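PDB 1EDG: endoglucanase A, which probably hydrolyses internal beta-1,4-glucosidic bonds of cellulose through a TIM-barrel catalytic domain of glycoside hydrolase family 5. Local coordinates for residues A[15-26]-A[293-303]; A[337-345]-A[351-359]. All coordinates share one frame; numbering follows the deposited sequence.

Contact 1: A[15-26]-A[293-303]; sequences KNIPNNDGMNFV and YNKYTSRGIPV
The CA atoms of P18 and G300 come within 5.2 Å as the loop that leads into helix 21-29 passes the C-terminal end of helix 279-297, which closes with a Schellman motif. The evidence for that motif is the pair of backbone bonds I301 N to Y296 O and G300 N to T297 O, with positive phi at G300. From there the chain runs into strand 303-308 of the TIM barrel.

Y293 reaches the loop with its hydroxyl, which donates to N16 O (2.8 Å) in the carbonyl plane, on a lone pair. Over the centre of its ring sits K15 CD, 3.9 Å from the centroid and 12° off the normal, a CH-pi contact. I17 CD1 lies at the ring edge. P18 lays its CG and CD against the carbonyl oxygen of S298.

The bend of M23 at chi2 (-51°) places SD 3.6 Å from G300 C, and a further bend at chi3 carries CE to T297 CB. Further along the helix, V26 CG2 packs on P302 CB at 3.6 Å.

N20 joins both elements: its OD1 caps helix 21-29 by accepting from M23 N, while its ND2 donates to G300 O, which has a second donor in N247 ND2. The bond from N20 ND2 to G300 O is 3.1 Å long with an N-H...O angle of 166°, the oxygen lying close to the amide plane of N20.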
loop_
_atom_site.group_PDB
_atom_site.type_symbol
_atom_site.label_atom_id
_atom_site.label_comp_id
_atom_site.label_asym_id
_atom_site.label_seq_id
_atom_site.Cartn_x
_atom_site.Cartn_y
_atom_site.Cartn_z
ATOM N N LYS A 15 -19.786 2.077 -12.345
ATOM C CA LYS A 15 -19.413 1.596 -13.671
ATOM C C LYS A 15 -19.520 0.079 -13.705
ATOM O O LYS A 15 -19.551 -0.567 -12.659
ATOM C CB LYS A 15 -17.997 2.046 -14.032
ATOM C CG LYS A 15 -17.871 3.550 -14.167
ATOM C CD LYS A 15 -16.530 3.955 -14.741
ATOM C CE LYS A 15 -16.404 5.474 -14.862
ATOM N NZ LYS A 15 -17.381 6.084 -15.819
ATOM N N ASN A 16 -19.607 -0.492 -14.901
ATOM C CA ASN A 16 -19.712 -1.940 -15.030
ATOM C C ASN A 16 -18.416 -2.655 -14.659
ATOM O O ASN A 16 -17.345 -2.320 -15.165
ATOM C CB ASN A 16 -20.122 -2.331 -16.450
ATOM C CG ASN A 16 -20.196 -3.838 -16.636
ATOM O OD1 ASN A 16 -20.916 -4.535 -15.911
ATOM N ND2 ASN A 16 -19.426 -4.355 -17.584
ATOM N N ILE A 17 -18.524 -3.611 -13.746
ATOM C CA ILE A 17 -17.391 -4.414 -13.293
ATOM C C ILE A 17 -17.831 -5.879 -13.320
ATOM O O ILE A 17 -18.915 -6.212 -12.844
ATOM C CB ILE A 17 -16.930 -4.009 -11.846
ATOM C CG1 ILE A 17 -16.039 -2.764 -11.896
ATOM C CG2 ILE A 17 -16.162 -5.138 -11.170
ATOM C CD1 ILE A 17 -16.768 -1.499 -11.626
ATOM N N PRO A 18 -17.005 -6.770 -13.900
ATOM C CA PRO A 18 -17.323 -8.201 -13.984
ATOM C C PRO A 18 -17.543 -8.840 -12.616
ATOM O O PRO A 18 -16.824 -8.547 -11.661
ATOM C CB PRO A 18 -16.083 -8.785 -14.662
ATOM C CG PRO A 18 -15.599 -7.664 -15.513
ATOM C CD PRO A 18 -15.740 -6.475 -14.596
ATOM N N ASN A 19 -18.538 -9.714 -12.532
ATOM C CA ASN A 19 -18.851 -10.409 -11.289
ATOM C C ASN A 19 -18.001 -11.681 -11.215
ATOM O O ASN A 19 -18.469 -12.770 -11.541
ATOM C CB ASN A 19 -20.354 -10.746 -11.248
ATOM C CG ASN A 19 -20.763 -11.492 -9.988
ATOM O OD1 ASN A 19 -20.257 -11.224 -8.896
ATOM N ND2 ASN A 19 -21.701 -12.423 -10.130
ATOM N N ASN A 20 -16.728 -11.534 -10.863
ATOM C CA ASN A 20 -15.853 -12.695 -10.749
ATOM C C ASN A 20 -15.214 -12.758 -9.363
ATOM O O ASN A 20 -15.375 -11.834 -8.562
ATOM C CB ASN A 20 -14.797 -12.731 -11.874
ATOM C CG ASN A 20 -13.768 -11.603 -11.781
ATOM O OD1 ASN A 20 -13.483 -11.079 -10.701
ATOM N ND2 ASN A 20 -13.188 -11.243 -12.921
ATOM N N ASP A 21 -14.514 -13.853 -9.076
ATOM C CA ASP A 21 -13.875 -14.042 -7.778
ATOM C C ASP A 21 -12.920 -12.932 -7.383
ATOM O O ASP A 21 -12.964 -12.457 -6.245
ATOM C CB ASP A 21 -13.133 -15.377 -7.725
ATOM C CG ASP A 21 -14.066 -16.569 -7.602
ATOM O OD1 ASP A 21 -15.250 -16.398 -7.217
ATOM O OD2 ASP A 21 -13.603 -17.688 -7.889
ATOM N N GLY A 22 -12.071 -12.515 -8.318
ATOM C CA GLY A 22 -11.104 -11.467 -8.045
ATOM C C GLY A 22 -11.710 -10.140 -7.631
ATOM O O GLY A 22 -11.322 -9.573 -6.605
ATOM N N MET A 23 -12.664 -9.633 -8.408
ATOM C CA MET A 23 -13.301 -8.353 -8.095
ATOM C C MET A 23 -14.132 -8.443 -6.814
ATOM O O MET A 23 -14.208 -7.478 -6.057
ATOM C CB MET A 23 -14.161 -7.866 -9.268
ATOM C CG MET A 23 -13.405 -7.746 -10.594
ATOM S SD MET A 23 -11.869 -6.777 -10.457
ATOM C CE MET A 23 -12.502 -5.147 -10.132
ATOM N N ASN A 24 -14.748 -9.598 -6.570
ATOM C CA ASN A 24 -15.551 -9.794 -5.362
ATOM C C ASN A 24 -14.650 -9.874 -4.128
ATOM O O ASN A 24 -15.021 -9.417 -3.040
ATOM C CB ASN A 24 -16.426 -11.049 -5.476
ATOM C CG ASN A 24 -17.660 -10.823 -6.347
ATOM O OD1 ASN A 24 -18.314 -9.786 -6.260
ATOM N ND2 ASN A 24 -17.962 -11.780 -7.204
ATOM N N PHE A 25 -13.452 -10.427 -4.304
ATOM C CA PHE A 25 -12.492 -10.535 -3.204
ATOM C C PHE A 25 -12.127 -9.116 -2.742
ATOM O O PHE A 25 -12.173 -8.805 -1.547
ATOM C CB PHE A 25 -11.244 -11.288 -3.664
ATOM C CG PHE A 25 -10.163 -11.370 -2.622
ATOM C CD1 PHE A 25 -10.247 -12.292 -1.585
ATOM C CD2 PHE A 25 -9.051 -10.532 -2.685
ATOM C CE1 PHE A 25 -9.232 -12.382 -0.620
ATOM C CE2 PHE A 25 -8.034 -10.610 -1.731
ATOM C CZ PHE A 25 -8.125 -11.536 -0.700
ATOM N N VAL A 26 -11.805 -8.250 -3.699
ATOM C CA VAL A 26 -11.448 -6.863 -3.401
ATOM C C VAL A 26 -12.588 -6.104 -2.693
ATOM O O VAL A 26 -12.345 -5.342 -1.751
ATOM C CB VAL A 26 -10.970 -6.126 -4.691
ATOM C CG1 VAL A 26 -10.892 -4.626 -4.475
ATOM C CG2 VAL A 26 -9.606 -6.652 -5.091
ATOM N N TYR A 293 -9.255 1.827 -14.726
ATOM C CA TYR A 293 -10.519 1.185 -15.072
ATOM C C TYR A 293 -10.457 0.562 -16.466
ATOM O O TYR A 293 -10.779 -0.611 -16.651
ATOM C CB TYR A 293 -11.668 2.197 -15.028
ATOM C CG TYR A 293 -12.997 1.617 -15.456
ATOM C CD1 TYR A 293 -13.658 0.693 -14.649
ATOM C CD2 TYR A 293 -13.588 1.976 -16.670
ATOM C CE1 TYR A 293 -14.874 0.135 -15.032
ATOM C CE2 TYR A 293 -14.806 1.424 -17.064
ATOM C CZ TYR A 293 -15.442 0.502 -16.239
ATOM O OH TYR A 293 -16.636 -0.077 -16.613
ATOM N N ASN A 294 -10.027 1.355 -17.438
ATOM C CA ASN A 294 -9.937 0.900 -18.818
ATOM C C ASN A 294 -8.969 -0.247 -19.035
ATOM O O ASN A 294 -9.272 -1.196 -19.759
ATOM C CB ASN A 294 -9.574 2.066 -19.735
ATOM C CG ASN A 294 -10.658 3.129 -19.778
ATOM O OD1 ASN A 294 -11.848 2.826 -19.646
ATOM N ND2 ASN A 294 -10.255 4.380 -19.959
ATOM N N LYS A 295 -7.823 -0.182 -18.371
ATOM C CA LYS A 295 -6.804 -1.203 -18.527
ATOM C C LYS A 295 -7.017 -2.460 -17.692
ATOM O O LYS A 295 -6.703 -3.567 -18.139
ATOM C CB LYS A 295 -5.430 -0.593 -18.225
ATOM C CG LYS A 295 -4.248 -1.520 -18.445
ATOM C CD LYS A 295 -4.161 -1.974 -19.889
ATOM C CE LYS A 295 -2.948 -2.870 -20.127
ATOM N NZ LYS A 295 -1.655 -2.128 -19.978
ATOM N N TYR A 296 -7.591 -2.312 -16.504
ATOM C CA TYR A 296 -7.746 -3.459 -15.623
ATOM C C TYR A 296 -9.110 -3.810 -15.052
ATOM O O TYR A 296 -9.655 -4.874 -15.364
ATOM C CB TYR A 296 -6.754 -3.364 -14.453
ATOM C CG TYR A 296 -5.294 -3.415 -14.855
ATOM C CD1 TYR A 296 -4.749 -4.574 -15.406
ATOM C CD2 TYR A 296 -4.460 -2.305 -14.693
ATOM C CE1 TYR A 296 -3.415 -4.632 -15.790
ATOM C CE2 TYR A 296 -3.112 -2.352 -15.075
ATOM C CZ TYR A 296 -2.604 -3.524 -15.624
ATOM O OH TYR A 296 -1.291 -3.613 -16.016
ATOM N N THR A 297 -9.652 -2.953 -14.189
ATOM C CA THR A 297 -10.915 -3.282 -13.529
ATOM C C THR A 297 -12.131 -3.525 -14.425
ATOM O O THR A 297 -12.934 -4.412 -14.136
ATOM C CB THR A 297 -11.235 -2.326 -12.353
ATOM O OG1 THR A 297 -11.369 -0.987 -12.834
ATOM C CG2 THR A 297 -10.110 -2.369 -11.322
ATOM N N SER A 298 -12.234 -2.800 -15.537
ATOM C CA SER A 298 -13.359 -3.005 -16.456
ATOM C C SER A 298 -13.288 -4.420 -17.041
ATOM O O SER A 298 -14.306 -4.989 -17.455
ATOM C CB SER A 298 -13.344 -1.977 -17.594
ATOM O OG SER A 298 -12.202 -2.137 -18.420
ATOM N N ARG A 299 -12.074 -4.973 -17.063
ATOM C CA ARG A 299 -11.819 -6.305 -17.582
ATOM C C ARG A 299 -11.768 -7.358 -16.485
ATOM O O ARG A 299 -11.386 -8.506 -16.745
ATOM C CB ARG A 299 -10.499 -6.320 -18.358
ATOM C CG ARG A 299 -10.440 -5.370 -19.536
ATOM C CD ARG A 299 -9.024 -5.306 -20.100
ATOM N NE ARG A 299 -8.484 -6.637 -20.373
ATOM C CZ ARG A 299 -7.304 -7.073 -19.942
ATOM N NH1 ARG A 299 -6.523 -6.284 -19.213
ATOM N NH2 ARG A 299 -6.907 -8.303 -20.229
ATOM N N GLY A 300 -12.085 -6.971 -15.250
ATOM C CA GLY A 300 -12.086 -7.944 -14.169
ATOM C C GLY A 300 -10.767 -8.313 -13.504
ATOM O O GLY A 300 -10.683 -9.363 -12.854
ATOM N N ILE A 301 -9.733 -7.496 -13.694
ATOM C CA ILE A 301 -8.429 -7.736 -13.066
ATOM C C ILE A 301 -8.387 -6.785 -11.873
ATOM O O ILE A 301 -8.526 -5.568 -12.037
ATOM C CB ILE A 301 -7.267 -7.442 -14.042
ATOM C CG1 ILE A 301 -7.325 -8.429 -15.213
ATOM C CG2 ILE A 301 -5.921 -7.580 -13.327
ATOM C CD1 ILE A 301 -6.511 -8.009 -16.384
ATOM N N PRO A 302 -8.228 -7.331 -10.652
ATOM C CA PRO A 302 -8.192 -6.495 -9.447
ATOM C C PRO A 302 -7.013 -5.534 -9.307
ATOM O O PRO A 302 -5.873 -5.866 -9.666
ATOM C CB PRO A 302 -8.241 -7.524 -8.319
ATOM C CG PRO A 302 -7.571 -8.709 -8.901
ATOM C CD PRO A 302 -8.084 -8.759 -10.311
ATOM N N VAL A 303 -7.310 -4.350 -8.768
ATOM C CA VAL A 303 -6.322 -3.302 -8.516
ATOM C C VAL A 303 -6.590 -2.710 -7.123
ATOM O O VAL A 303 -7.746 -2.516 -6.723
ATOM C CB VAL A 303 -6.414 -2.156 -9.557
ATOM C CG1 VAL A 303 -5.357 -1.087 -9.256
ATOM C CG2 VAL A 303 -6.224 -2.689 -10.976
HETATM O O HOH W 1 -19.684 1.217 -17.235
HETATM O O HOH W 2 -16.766 -4.149 -18.101
#

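Contact 2: A[337-345]-A[351-359]; sequences CILWDNNNF and LFGFFDRRS
D341 pins the backbone of loop 351-359 by its carboxylate, in the segment that follows from strand 336-339, the eighth of the TIM barrel. Among the hydrogen bonds, OD2 takes F355 N at 2.8 Å on its syn lone pair. OD1 is gripped twice, by F354 N at 3.1 Å and, in an Asx turn, by N343 N, the two arriving from opposite faces of the carboxylate. N342 N donates to F352 O (3.0 Å), above the carbonyl plane.

Aromatic contacts flank this polar centre. W340 and F352 form an offset edge-to-face pair, the edge of W340 toward the face of F352, with planes at 83° and the centroid of the W340 five-membered ring 5.3 Å from that of F352. L339 CD1 lies over the F354 ring, and G353 CA sits 4.0 Å from the F345 centroid in a CH-pi contact.

Flat polar groups also stack: with CG anti to the backbone N (chi1 -167°), the N343 amide is laid alongside CD and NE of R357, 22° from parallel with the guanidinium, whose NH2 is bonded to T38 OG1.

W33 NE1 also donates to D341 OD2. With several N-H groups converging on this buried carboxylate, its negative charge is probably stabilised, and their directions fix its rotation.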
loop_
_atom_site.group_PDB
_atom_site.type_symbol
_atom_site.label_atom_id
_atom_site.label_comp_id
_atom_site.label_asym_id
_atom_site.label_seq_id
_atom_site.Cartn_x
_atom_site.Cartn_y
_atom_site.Cartn_z
ATOM N N CYS A 337 -9.245 1.353 -1.680
ATOM C CA CYS A 337 -8.363 2.422 -1.204
ATOM C C CYS A 337 -7.815 2.067 0.181
ATOM O O CYS A 337 -8.544 1.525 1.015
ATOM C CB CYS A 337 -9.127 3.737 -1.084
ATOM S SG CYS A 337 -9.584 4.464 -2.648
ATOM N N ILE A 338 -6.534 2.347 0.418
ATOM C CA ILE A 338 -5.912 2.084 1.718
ATOM C C ILE A 338 -5.217 3.379 2.146
ATOM O O ILE A 338 -4.329 3.881 1.457
ATOM C CB ILE A 338 -4.892 0.914 1.659
ATOM C CG1 ILE A 338 -5.573 -0.365 1.141
ATOM C CG2 ILE A 338 -4.318 0.641 3.053
ATOM C CD1 ILE A 338 -4.663 -1.587 1.109
ATOM N N LEU A 339 -5.680 3.942 3.257
ATOM C CA LEU A 339 -5.172 5.195 3.816
ATOM C C LEU A 339 -3.765 5.047 4.399
ATOM O O LEU A 339 -3.475 4.059 5.081
ATOM C CB LEU A 339 -6.105 5.639 4.957
ATOM C CG LEU A 339 -6.411 7.093 5.336
ATOM C CD1 LEU A 339 -6.585 7.164 6.832
ATOM C CD2 LEU A 339 -5.375 8.053 4.886
ATOM N N TRP A 340 -2.885 6.004 4.113
ATOM C CA TRP A 340 -1.541 5.971 4.697
ATOM C C TRP A 340 -1.642 6.772 6.003
ATOM O O TRP A 340 -2.074 7.932 5.995
ATOM C CB TRP A 340 -0.502 6.625 3.783
ATOM C CG TRP A 340 0.885 6.674 4.419
ATOM C CD1 TRP A 340 1.516 7.775 4.935
ATOM C CD2 TRP A 340 1.780 5.568 4.620
ATOM N NE1 TRP A 340 2.744 7.420 5.447
ATOM C CE2 TRP A 340 2.932 6.077 5.267
ATOM C CE3 TRP A 340 1.721 4.199 4.314
ATOM C CZ2 TRP A 340 4.020 5.259 5.615
ATOM C CZ3 TRP A 340 2.803 3.385 4.656
ATOM C CH2 TRP A 340 3.938 3.923 5.303
ATOM N N ASP A 341 -1.263 6.150 7.111
ATOM C CA ASP A 341 -1.322 6.801 8.414
ATOM C C ASP A 341 0.019 6.571 9.105
ATOM O O ASP A 341 0.365 5.434 9.433
ATOM C CB ASP A 341 -2.460 6.190 9.236
ATOM C CG ASP A 341 -2.820 7.017 10.466
ATOM O OD1 ASP A 341 -1.964 7.763 10.982
ATOM O OD2 ASP A 341 -3.974 6.903 10.919
ATOM N N ASN A 342 0.771 7.648 9.318
ATOM C CA ASN A 342 2.086 7.543 9.954
ATOM C C ASN A 342 2.164 7.973 11.420
ATOM O O ASN A 342 3.260 8.079 11.978
ATOM C CB ASN A 342 3.152 8.271 9.124
ATOM C CG ASN A 342 2.949 9.773 9.083
ATOM O OD1 ASN A 342 2.012 10.307 9.680
ATOM N ND2 ASN A 342 3.821 10.465 8.360
ATOM N N ASN A 343 1.012 8.237 12.035
ATOM C CA ASN A 343 0.939 8.636 13.451
ATOM C C ASN A 343 1.689 9.941 13.770
ATOM O O ASN A 343 1.982 10.233 14.930
ATOM C CB ASN A 343 1.451 7.484 14.334
ATOM C CG ASN A 343 1.117 7.668 15.811
ATOM O OD1 ASN A 343 1.964 7.428 16.681
ATOM N ND2 ASN A 343 -0.126 8.041 16.106
ATOM N N ASN A 344 1.937 10.757 12.751
ATOM C CA ASN A 344 2.652 12.012 12.934
ATOM C C ASN A 344 1.747 13.224 13.153
ATOM O O ASN A 344 1.059 13.672 12.233
ATOM C CB ASN A 344 3.594 12.268 11.749
ATOM C CG ASN A 344 4.388 13.561 11.901
ATOM O OD1 ASN A 344 4.527 14.093 13.007
ATOM N ND2 ASN A 344 4.903 14.075 10.793
ATOM N N PHE A 345 1.755 13.744 14.377
ATOM C CA PHE A 345 0.967 14.920 14.748
ATOM C C PHE A 345 1.898 15.980 15.358
ATOM O O PHE A 345 1.449 16.858 16.099
ATOM C CB PHE A 345 -0.093 14.552 15.794
ATOM C CG PHE A 345 -1.034 13.460 15.366
ATOM C CD1 PHE A 345 -2.190 13.759 14.651
ATOM C CD2 PHE A 345 -0.780 12.133 15.707
ATOM C CE1 PHE A 345 -3.079 12.756 14.288
ATOM C CE2 PHE A 345 -1.664 11.120 15.345
ATOM C CZ PHE A 345 -2.815 11.432 14.636
ATOM N N LEU A 351 2.664 15.302 7.769
ATOM C CA LEU A 351 1.533 15.116 8.678
ATOM C C LEU A 351 0.444 14.192 8.130
ATOM O O LEU A 351 -0.614 14.656 7.688
ATOM C CB LEU A 351 0.912 16.466 9.078
ATOM C CG LEU A 351 1.665 17.490 9.941
ATOM C CD1 LEU A 351 2.561 16.793 10.953
ATOM C CD2 LEU A 351 2.473 18.404 9.065
ATOM N N PHE A 352 0.728 12.892 8.134
ATOM C CA PHE A 352 -0.226 11.884 7.674
ATOM C C PHE A 352 -0.777 11.158 8.891
ATOM O O PHE A 352 -1.065 9.964 8.845
ATOM C CB PHE A 352 0.434 10.871 6.725
ATOM C CG PHE A 352 0.581 11.359 5.309
ATOM C CD1 PHE A 352 -0.536 11.559 4.509
ATOM C CD2 PHE A 352 1.840 11.600 4.771
ATOM C CE1 PHE A 352 -0.406 11.987 3.201
ATOM C CE2 PHE A 352 1.982 12.030 3.459
ATOM C CZ PHE A 352 0.857 12.225 2.674
ATOM N N GLY A 353 -0.867 11.865 10.010
ATOM C CA GLY A 353 -1.398 11.247 11.209
ATOM C C GLY A 353 -2.908 11.400 11.228
ATOM O O GLY A 353 -3.416 12.498 10.992
ATOM N N PHE A 354 -3.619 10.299 11.450
ATOM C CA PHE A 354 -5.082 10.320 11.520
ATOM C C PHE A 354 -5.526 9.626 12.809
ATOM O O PHE A 354 -6.232 10.216 13.627
ATOM C CB PHE A 354 -5.715 9.633 10.295
ATOM C CG PHE A 354 -5.422 10.323 8.988
ATOM C CD1 PHE A 354 -6.188 11.406 8.570
ATOM C CD2 PHE A 354 -4.361 9.902 8.186
ATOM C CE1 PHE A 354 -5.902 12.067 7.377
ATOM C CE2 PHE A 354 -4.067 10.553 6.993
ATOM C CZ PHE A 354 -4.837 11.640 6.584
ATOM N N PHE A 355 -5.076 8.394 13.012
ATOM C CA PHE A 355 -5.431 7.635 14.206
ATOM C C PHE A 355 -4.402 7.904 15.305
ATOM O O PHE A 355 -3.215 7.595 15.140
ATOM C CB PHE A 355 -5.475 6.140 13.880
ATOM C CG PHE A 355 -5.800 5.260 15.059
ATOM C CD1 PHE A 355 -7.073 5.252 15.613
ATOM C CD2 PHE A 355 -4.844 4.395 15.577
ATOM C CE1 PHE A 355 -7.391 4.395 16.662
ATOM C CE2 PHE A 355 -5.149 3.534 16.630
ATOM C CZ PHE A 355 -6.427 3.532 17.171
ATOM N N ASP A 356 -4.844 8.517 16.399
ATOM C CA ASP A 356 -3.948 8.802 17.514
ATOM C C ASP A 356 -3.771 7.498 18.277
ATOM O O ASP A 356 -4.635 7.102 19.062
ATOM C CB ASP A 356 -4.542 9.879 18.426
ATOM C CG ASP A 356 -3.531 10.420 19.426
ATOM O OD1 ASP A 356 -2.706 11.272 19.039
ATOM O OD2 ASP A 356 -3.559 9.997 20.597
ATOM N N ARG A 357 -2.666 6.807 18.011
ATOM C CA ARG A 357 -2.378 5.524 18.650
ATOM C C ARG A 357 -2.239 5.604 20.166
ATOM O O ARG A 357 -2.454 4.620 20.874
ATOM C CB ARG A 357 -1.143 4.877 18.007
ATOM C CG ARG A 357 -1.487 4.081 16.743
ATOM C CD ARG A 357 -0.694 4.499 15.508
ATOM N NE ARG A 357 0.528 3.727 15.354
ATOM C CZ ARG A 357 1.215 3.584 14.221
ATOM N NH1 ARG A 357 0.831 4.150 13.081
ATOM N NH2 ARG A 357 2.322 2.872 14.239
ATOM N N ARG A 358 -1.925 6.796 20.656
ATOM C CA ARG A 358 -1.770 7.041 22.084
ATOM C C ARG A 358 -3.110 6.888 22.815
ATOM O O ARG A 358 -3.208 6.148 23.795
ATOM C CB ARG A 358 -1.231 8.452 22.289
ATOM C CG ARG A 358 -0.686 8.744 23.667
ATOM C CD ARG A 358 -0.493 10.243 23.850
ATOM N NE ARG A 358 0.077 10.879 22.661
ATOM C CZ ARG A 358 -0.595 11.697 21.853
ATOM N NH1 ARG A 358 -1.868 11.985 22.100
ATOM N NH2 ARG A 358 0.005 12.224 20.793
ATOM N N SER A 359 -4.147 7.554 22.309
ATOM C CA SER A 359 -5.474 7.510 22.924
ATOM C C SER A 359 -6.461 6.554 22.262
ATOM O O SER A 359 -7.608 6.439 22.702
ATOM C CB SER A 359 -6.068 8.915 22.956
ATOM O OG SER A 359 -6.014 9.524 21.677
HETATM O O HOH W 3 -0.197 9.010 18.806
HETATM O O HOH W 4 -1.245 14.859 11.385
#

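From the N terminus, the chain first passes through 15-26, the loop and opening turns of helix 21-29, and meets 293-303 only after 266 intervening residues; contact 1 therefore closes a loop spanning most of the barrel. Contact 2 follows in series, with just five residues between 337-345 and 351-359, so the two loops neither nest nor cross. Contact 1 ties the N-terminal helix to the connection from helix 279-297 into strand 303-308, whereas contact 2 ties the exit of strand 336-339 to the short strand 355-356. They lie on opposite sides of the chain's centre, their own centres 29 Å apart and nearest atoms about 7 Å apart, without touching.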